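Local coordinates for protein uncharacterized CBS domain-containing proteins (Corynebacterium glutamicum, PDB 2P3H) that is of unknown function, a putative hemolysin-like membrane protein whose transporter-associated (CorC_HlyC) domain, the part in this crystal, may bind flavin adenine dinucleotide, at residues S75-E87 and N91-L101. Numbering follows the deposited sequence.
Sequences SPTQRILRITVLE and NVPVKLALALL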
loop_
_atom_site.group_PDB
_atom_site.type_symbol
_atom_site.label_atom_id
_atom_site.label_comp_id
_atom_site.label_asym_id
_atom_site.label_seq_id
_atom_site.Cartn_x
_atom_site.Cartn_y
_atom_site.Cartn_z
ATOM N N SER A 75 -21.863 -4.418 8.266
ATOM C CA SER A 75 -20.599 -5.179 8.251
ATOM C C SER A 75 -19.986 -5.253 6.869
ATOM O O SER A 75 -19.913 -6.349 6.308
ATOM C CB SER A 75 -20.840 -6.614 8.714
ATOM O OG SER A 75 -21.978 -7.167 8.050
ATOM N N PRO A 76 -19.518 -4.103 6.319
ATOM C CA PRO A 76 -18.920 -4.142 5.000
ATOM C C PRO A 76 -17.579 -4.889 4.998
ATOM O O PRO A 76 -16.891 -4.957 6.016
ATOM C CB PRO A 76 -18.709 -2.652 4.661
ATOM C CG PRO A 76 -18.599 -1.971 5.972
ATOM C CD PRO A 76 -19.524 -2.736 6.884
ATOM N N THR A 77 -17.228 -5.434 3.845
ATOM C CA THR A 77 -16.027 -6.202 3.660
ATOM C C THR A 77 -14.871 -5.270 3.288
ATOM O O THR A 77 -14.992 -4.500 2.363
ATOM C CB THR A 77 -16.306 -7.244 2.548
ATOM O OG1 THR A 77 -17.410 -8.075 2.966
ATOM C CG2 THR A 77 -15.109 -8.069 2.269
ATOM N N GLN A 78 -13.758 -5.358 4.015
ATOM C CA GLN A 78 -12.567 -4.521 3.769
ATOM C C GLN A 78 -11.969 -4.763 2.404
ATOM O O GLN A 78 -11.834 -5.908 2.000
ATOM C CB GLN A 78 -11.437 -4.953 4.703
ATOM C CG GLN A 78 -11.480 -4.509 6.108
ATOM C CD GLN A 78 -10.316 -5.098 6.957
ATOM O OE1 GLN A 78 -9.803 -6.229 6.717
ATOM N NE2 GLN A 78 -9.971 -4.366 8.014
ATOM N N ARG A 79 -11.579 -3.698 1.716
ATOM C CA ARG A 79 -10.693 -3.866 0.568
ATOM C C ARG A 79 -9.257 -3.992 1.055
ATOM O O ARG A 79 -8.865 -3.376 2.049
ATOM C CB ARG A 79 -10.804 -2.699 -0.404
ATOM C CG ARG A 79 -10.458 -3.094 -1.829
ATOM C CD ARG A 79 -11.654 -3.735 -2.560
ATOM N NE ARG A 79 -11.242 -4.300 -3.848
ATOM C CZ ARG A 79 -11.321 -3.674 -5.023
ATOM N NH1 ARG A 79 -10.897 -4.294 -6.119
ATOM N NH2 ARG A 79 -11.826 -2.448 -5.118
ATOM N N ILE A 80 -8.474 -4.809 0.361
ATOM C CA ILE A 80 -7.079 -5.091 0.772
ATOM C C ILE A 80 -6.118 -4.668 -0.322
ATOM O O ILE A 80 -6.352 -4.983 -1.490
ATOM C CB ILE A 80 -6.865 -6.599 1.054
ATOM C CG1 ILE A 80 -7.828 -7.086 2.141
ATOM C CG2 ILE A 80 -5.399 -6.893 1.484
ATOM C CD1 ILE A 80 -7.629 -6.389 3.478
ATOM N N LEU A 81 -5.052 -3.978 0.074
ATOM C CA LEU A 81 -3.933 -3.675 -0.809
ATOM C C LEU A 81 -2.821 -4.697 -0.539
ATOM O O LEU A 81 -2.279 -4.763 0.568
ATOM C CB LEU A 81 -3.449 -2.237 -0.559
ATOM C CG LEU A 81 -2.279 -1.758 -1.447
ATOM C CD1 LEU A 81 -2.760 -1.641 -2.905
ATOM C CD2 LEU A 81 -1.772 -0.413 -0.958
ATOM N N ARG A 82 -2.494 -5.506 -1.547
ATOM C CA ARG A 82 -1.340 -6.401 -1.427
ATOM C C ARG A 82 -0.102 -5.708 -1.974
ATOM O O ARG A 82 -0.135 -5.169 -3.109
ATOM C CB ARG A 82 -1.599 -7.689 -2.201
ATOM C CG ARG A 82 -0.384 -8.629 -2.218
ATOM C CD ARG A 82 -0.678 -9.832 -3.147
ATOM N NE ARG A 82 -1.628 -10.727 -2.505
ATOM C CZ ARG A 82 -2.389 -11.623 -3.141
ATOM N NH1 ARG A 82 -2.324 -11.736 -4.479
ATOM N NH2 ARG A 82 -3.231 -12.399 -2.443
ATOM N N ILE A 83 0.966 -5.670 -1.164
ATOM C CA ILE A 83 2.235 -5.059 -1.548
ATOM C C ILE A 83 3.311 -6.142 -1.509
ATOM O O ILE A 83 3.453 -6.848 -0.512
ATOM C CB ILE A 83 2.624 -3.888 -0.611
ATOM C CG1 ILE A 83 1.466 -2.890 -0.554
ATOM C CG2 ILE A 83 3.959 -3.224 -1.041
ATOM C CD1 ILE A 83 1.115 -2.439 0.822
ATOM N N THR A 84 4.030 -6.276 -2.615
ATOM C CA THR A 84 5.135 -7.229 -2.721
ATOM C C THR A 84 6.415 -6.442 -2.924
ATOM O O THR A 84 6.497 -5.579 -3.815
ATOM C CB THR A 84 4.937 -8.191 -3.918
ATOM O OG1 THR A 84 3.650 -8.804 -3.850
ATOM C CG2 THR A 84 6.041 -9.262 -3.928
ATOM N N VAL A 85 7.420 -6.729 -2.088
ATOM C CA VAL A 85 8.697 -6.039 -2.157
ATOM C C VAL A 85 9.468 -6.656 -3.320
ATOM O O VAL A 85 9.780 -7.854 -3.283
ATOM C CB VAL A 85 9.486 -6.216 -0.855
ATOM C CG1 VAL A 85 10.841 -5.534 -0.997
ATOM C CG2 VAL A 85 8.671 -5.674 0.357
ATOM N N LEU A 86 9.748 -5.860 -4.353
ATOM C CA LEU A 86 10.413 -6.364 -5.572
ATOM C C LEU A 86 11.920 -6.107 -5.628
ATOM O O LEU A 86 12.652 -6.857 -6.268
ATOM C CB LEU A 86 9.771 -5.773 -6.850
ATOM C CG LEU A 86 8.310 -6.146 -7.119
ATOM C CD1 LEU A 86 7.889 -5.511 -8.458
ATOM C CD2 LEU A 86 8.134 -7.674 -7.145
ATOM N N GLU A 87 12.371 -5.035 -4.989
ATOM C CA GLU A 87 13.788 -4.695 -4.969
ATOM C C GLU A 87 14.087 -4.024 -3.645
ATOM O O GLU A 87 13.313 -3.179 -3.202
ATOM C CB GLU A 87 14.062 -3.732 -6.106
ATOM C CG GLU A 87 15.474 -3.654 -6.642
ATOM C CD GLU A 87 15.466 -2.926 -7.978
ATOM O OE1 GLU A 87 15.468 -1.676 -7.980
ATOM O OE2 GLU A 87 15.414 -3.606 -9.031
ATOM N N ASN A 91 18.870 -1.961 2.663
ATOM C CA ASN A 91 17.902 -2.443 3.664
ATOM C C ASN A 91 16.542 -1.766 3.629
ATOM O O ASN A 91 15.757 -1.916 4.562
ATOM C CB ASN A 91 18.473 -2.416 5.087
ATOM C CG ASN A 91 19.479 -3.515 5.318
ATOM O OD1 ASN A 91 19.109 -4.655 5.621
ATOM N ND2 ASN A 91 20.759 -3.190 5.146
ATOM N N VAL A 92 16.263 -1.043 2.548
ATOM C CA VAL A 92 14.922 -0.474 2.340
ATOM C C VAL A 92 14.405 -0.817 0.944
ATOM O O VAL A 92 15.187 -0.904 -0.011
ATOM C CB VAL A 92 14.837 1.065 2.580
ATOM C CG1 VAL A 92 15.391 1.462 3.969
ATOM C CG2 VAL A 92 15.557 1.829 1.512
ATOM N N PRO A 93 13.084 -1.050 0.820
ATOM C CA PRO A 93 12.467 -1.280 -0.485
ATOM C C PRO A 93 12.652 -0.080 -1.415
ATOM O O PRO A 93 12.466 1.059 -1.000
ATOM C CB PRO A 93 10.988 -1.424 -0.153
ATOM C CG PRO A 93 10.974 -1.973 1.224
ATOM C CD PRO A 93 12.105 -1.189 1.910
ATOM N N VAL A 94 13.024 -0.352 -2.654
ATOM C CA VAL A 94 13.119 0.692 -3.672
ATOM C C VAL A 94 12.101 0.478 -4.799
ATOM O O VAL A 94 11.808 1.426 -5.533
ATOM C CB VAL A 94 14.548 0.873 -4.220
ATOM C CG1 VAL A 94 15.480 1.336 -3.099
ATOM C CG2 VAL A 94 15.054 -0.405 -4.895
ATOM N N LYS A 95 11.565 -0.742 -4.915
ATOM C CA LYS A 95 10.456 -1.017 -5.847
ATOM C C LYS A 95 9.429 -1.923 -5.230
ATOM O O LYS A 95 9.780 -2.941 -4.644
ATOM C CB LYS A 95 10.964 -1.636 -7.148
ATOM C CG LYS A 95 11.930 -0.760 -7.926
ATOM C CD LYS A 95 11.229 0.378 -8.659
ATOM C CE LYS A 95 12.253 1.427 -9.063
ATOM N NZ LYS A 95 11.628 2.394 -9.995
ATOM N N LEU A 96 8.153 -1.574 -5.396
ATOM C CA LEU A 96 7.060 -2.341 -4.768
ATOM C C LEU A 96 5.992 -2.618 -5.808
ATOM O O LEU A 96 5.670 -1.752 -6.617
ATOM C CB LEU A 96 6.445 -1.524 -3.645
ATOM C CG LEU A 96 7.400 -1.199 -2.498
ATOM C CD1 LEU A 96 6.752 -0.206 -1.592
ATOM C CD2 LEU A 96 7.746 -2.489 -1.757
ATOM N N ALA A 97 5.441 -3.827 -5.769
ATOM C CA ALA A 97 4.262 -4.147 -6.590
ATOM C C ALA A 97 3.034 -3.986 -5.720
ATOM O O ALA A 97 3.000 -4.492 -4.612
ATOM C CB ALA A 97 4.357 -5.553 -7.091
ATOM N N LEU A 98 2.038 -3.264 -6.222
ATOM C CA LEU A 98 0.786 -3.049 -5.458
ATOM C C LEU A 98 -0.346 -3.680 -6.223
ATOM O O LEU A 98 -0.448 -3.521 -7.439
ATOM C CB LEU A 98 0.500 -1.547 -5.336
ATOM C CG LEU A 98 1.055 -0.861 -4.083
ATOM C CD1 LEU A 98 2.588 -1.003 -3.922
ATOM C CD2 LEU A 98 0.625 0.597 -4.084
ATOM N N ALA A 99 -1.214 -4.409 -5.514
ATOM C CA ALA A 99 -2.430 -4.910 -6.169
ATOM C C ALA A 99 -3.610 -4.675 -5.260
ATOM O O ALA A 99 -3.570 -5.058 -4.082
ATOM C CB ALA A 99 -2.291 -6.400 -6.501
ATOM N N LEU A 100 -4.650 -4.054 -5.796
ATOM C CA LEU A 100 -5.917 -3.946 -5.071
ATOM C C LEU A 100 -6.647 -5.272 -5.230
ATOM O O LEU A 100 -6.890 -5.737 -6.359
ATOM C CB LEU A 100 -6.694 -2.731 -5.594
ATOM C CG LEU A 100 -7.991 -2.239 -4.980
ATOM C CD1 LEU A 100 -7.676 -1.814 -3.554
ATOM C CD2 LEU A 100 -8.492 -1.056 -5.806
ATOM N N LEU A 101 -6.948 -5.947 -4.119
ATOM C CA LEU A 101 -7.479 -7.315 -4.215
ATOM C C LEU A 101 -8.992 -7.393 -4.459
ATOM O O LEU A 101 -9.772 -6.593 -3.923
ATOM C CB LEU A 101 -7.092 -8.179 -3.010
ATOM C CG LEU A 101 -5.591 -8.412 -2.783
ATOM C CD1 LEU A 101 -5.394 -9.375 -1.632
ATOM C CD2 LEU A 101 -4.882 -8.918 -4.057
HETATM O O HOH W 1 -10.064 -7.146 -0.969
HETATM O O HOH W 2 1.561 -7.284 -4.856
#
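I83 and L98 lie side by side at the apolar centre, a non-hydrogen-bonded pair of the antiparallel hairpin, with I83 CG2 3.9 Å from L98 CD1. I83 CG2 also meets L96 CD2, while L98 CD2 reaches L81 CD2 on the other flank. V85 continues this face, its CG2 against L96 CD2 and its CG1 touching CB and CG of the P93 ring. Between these pairs, R82 with A99 and T84 with A97 exchange backbone hydrogen bonds (A99 N to R82 O, 2.7 Å), and a water joins T84 OG1 to A97 O. A classic beta bulge sets V94 and K95 against E87; V94 N bonds E87 O at 2.9 Å, whereas K95 N reaches it weakly.

At the other end, R79 NE donates to L101 O (2.7 Å, with an N-H...O angle of 162°) in the guanidinium plane, and L100 CG covers one face of that group. R79 bends at chi2 (83°), which folds its chain across L100. L101 CD2 sits over the R82 guanidinium, whose NE forms a salt bridge with E60.

The hairpin supplies two inner strands of the five-stranded antiparallel sheet, 92-100 beside 13-17 and 80-89 beside 58-62, with helix 41-49 packed on I83 and L96.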